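Local structure of predicted sugar phosphatases of the HAD superfamily (2HX1) at residues Phe210-Ala213 with Tyr214-Arg218. The protein is a probable sugar phosphatase of the HAD superfamily that binds a magnesium ion and probably hydrolyses phosphate esters. Numbering follows the deposited sequence.
Sequences FMFA and YDMLR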
loop_
_atom_site.group_PDB
_atom_site.type_symbol
_atom_site.label_atom_id
_atom_site.label_comp_id
_atom_site.label_asym_id
_atom_site.label_seq_id
_atom_site.Cartn_x
_atom_site.Cartn_y
_atom_site.Cartn_z
ATOM N N PHE A 210 18.902 -14.278 -15.501
ATOM C CA PHE A 210 19.702 -13.567 -16.495
ATOM C C PHE A 210 21.160 -13.911 -16.292
ATOM O O PHE A 210 21.863 -14.202 -17.232
ATOM C CB PHE A 210 19.573 -12.041 -16.370
ATOM C CG PHE A 210 18.188 -11.484 -16.640
ATOM C CD1 PHE A 210 17.320 -12.074 -17.531
ATOM C CD2 PHE A 210 17.777 -10.329 -15.991
ATOM C CE1 PHE A 210 16.056 -11.518 -17.773
ATOM C CE2 PHE A 210 16.532 -9.784 -16.208
ATOM C CZ PHE A 210 15.661 -10.375 -17.109
HETATM N N MSE A 211 21.616 -13.870 -15.055
HETATM C CA MSE A 211 23.016 -14.123 -14.757
HETATM C C MSE A 211 23.436 -15.565 -15.130
HETATM O O MSE A 211 24.550 -15.816 -15.585
HETATM C CB MSE A 211 23.270 -13.836 -13.275
HETATM C CG MSE A 211 24.720 -13.968 -12.871
HETATM SE SE MSE A 211 26.029 -12.904 -13.975
HETATM C CE MSE A 211 26.070 -11.092 -13.076
ATOM N N PHE A 212 22.531 -16.506 -14.907
ATOM C CA PHE A 212 22.749 -17.908 -15.254
ATOM C C PHE A 212 22.933 -18.090 -16.775
ATOM O O PHE A 212 23.891 -18.716 -17.228
ATOM C CB PHE A 212 21.581 -18.754 -14.700
ATOM C CG PHE A 212 21.666 -20.189 -15.070
ATOM C CD1 PHE A 212 22.573 -21.017 -14.450
ATOM C CD2 PHE A 212 20.874 -20.702 -16.082
ATOM C CE1 PHE A 212 22.666 -22.352 -14.816
ATOM C CE2 PHE A 212 20.977 -22.021 -16.472
ATOM C CZ PHE A 212 21.856 -22.850 -15.842
ATOM N N ALA A 213 22.040 -17.478 -17.551
ATOM C CA ALA A 213 22.092 -17.524 -19.011
ATOM C C ALA A 213 23.344 -16.805 -19.499
ATOM O O ALA A 213 24.048 -17.297 -20.380
ATOM C CB ALA A 213 20.850 -16.868 -19.628
ATOM N N TYR A 214 23.610 -15.638 -18.929
ATOM C CA TYR A 214 24.759 -14.831 -19.342
ATOM C C TYR A 214 26.050 -15.602 -19.119
ATOM O O TYR A 214 26.914 -15.650 -19.988
ATOM C CB TYR A 214 24.790 -13.525 -18.551
ATOM C CG TYR A 214 25.922 -12.548 -18.887
ATOM C CD1 TYR A 214 26.184 -12.149 -20.201
ATOM C CD2 TYR A 214 26.685 -11.990 -17.878
ATOM C CE1 TYR A 214 27.192 -11.246 -20.490
ATOM C CE2 TYR A 214 27.708 -11.082 -18.154
ATOM C CZ TYR A 214 27.963 -10.711 -19.463
ATOM O OH TYR A 214 28.989 -9.800 -19.709
ATOM N N ASP A 215 26.189 -16.177 -17.934
ATOM C CA ASP A 215 27.384 -16.958 -17.616
ATOM C C ASP A 215 27.576 -18.121 -18.619
ATOM O O ASP A 215 28.690 -18.406 -19.019
ATOM C CB ASP A 215 27.282 -17.518 -16.187
ATOM C CG ASP A 215 28.540 -18.210 -15.755
ATOM O OD1 ASP A 215 29.612 -17.558 -15.787
ATOM O OD2 ASP A 215 28.457 -19.403 -15.393
HETATM N N MSE A 216 26.494 -18.793 -19.019
HETATM C CA MSE A 216 26.609 -19.854 -20.012
HETATM C C MSE A 216 27.092 -19.307 -21.344
HETATM O O MSE A 216 27.920 -19.912 -22.000
HETATM C CB MSE A 216 25.289 -20.594 -20.183
HETATM C CG MSE A 216 24.983 -21.449 -18.959
HETATM SE SE MSE A 216 23.534 -22.658 -19.246
HETATM C CE MSE A 216 24.503 -24.062 -20.444
ATOM N N LEU A 217 26.576 -18.158 -21.759
ATOM C CA LEU A 217 26.995 -17.579 -23.036
ATOM C C LEU A 217 28.475 -17.199 -22.979
ATOM O O LEU A 217 29.251 -17.461 -23.899
ATOM C CB LEU A 217 26.109 -16.381 -23.418
ATOM C CG LEU A 217 24.650 -16.721 -23.815
ATOM C CD1 LEU A 217 23.709 -15.530 -23.633
ATOM C CD2 LEU A 217 24.556 -17.295 -25.213
ATOM N N ARG A 218 28.882 -16.620 -21.867
ATOM C CA ARG A 218 30.260 -16.233 -21.697
ATOM C C ARG A 218 31.227 -17.398 -21.791
ATOM O O ARG A 218 32.396 -17.172 -22.168
ATOM C CB ARG A 218 30.460 -15.476 -20.375
ATOM C CG ARG A 218 30.054 -14.018 -20.470
ATOM C CD ARG A 218 30.366 -13.247 -19.176
ATOM N NE ARG A 218 31.795 -12.931 -19.023
ATOM C CZ ARG A 218 32.450 -11.933 -19.641
ATOM N NH1 ARG A 218 31.833 -11.123 -20.497
ATOM N NH2 ARG A 218 33.756 -11.755 -19.403
HETATM O O HOH W 1 25.885 -20.673 -15.822
#
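With CG of Phe212 anti to the backbone N (chi1 177°) and CG of Met216 set beside its own N (chi1 -71°), the two side chains lie next to each other and point the same way, one helical turn apart. The selenium of Met216, a selenomethionine, comes to 3.8 Å from CZ of Phe212 and sits obliquely to the ring, a Met-aromatic contact; methionine's unbranched, flexible chain can bend at its end to lie against the ring, and Met216 also reaches Tyr50. A second such pair forms three residues apart: SE of selenomethionine Met211, which also packs on Met211 of a second subunit, reaches the edge of the Tyr214 ring, near its plane, 4.1 Å from CD2. One face of that ring carries CD of Arg218, whose NH1 makes a weak hydrogen bond to Tyr214 OH at 3.2 Å.

The backbone has regular i to i+4 bonding, from Tyr214 N to Phe210 O (2.8 Å) through Leu217 N to Ala213 O (3.0 Å). Phe212 O takes two donors, Met216 N and a water that also donates to Asp215 OD2 at 2.9 Å; a carboxylate fits this solvent-accessible side.

Helix 208-218 turns Phe210, Ala213 and Leu217 inward onto the parallel sheet of the Rossmann-like HAD core, where a buried aromatic ring, a small methyl and a branched apolar chain suit strands 16-19, 48-53 and 228-232.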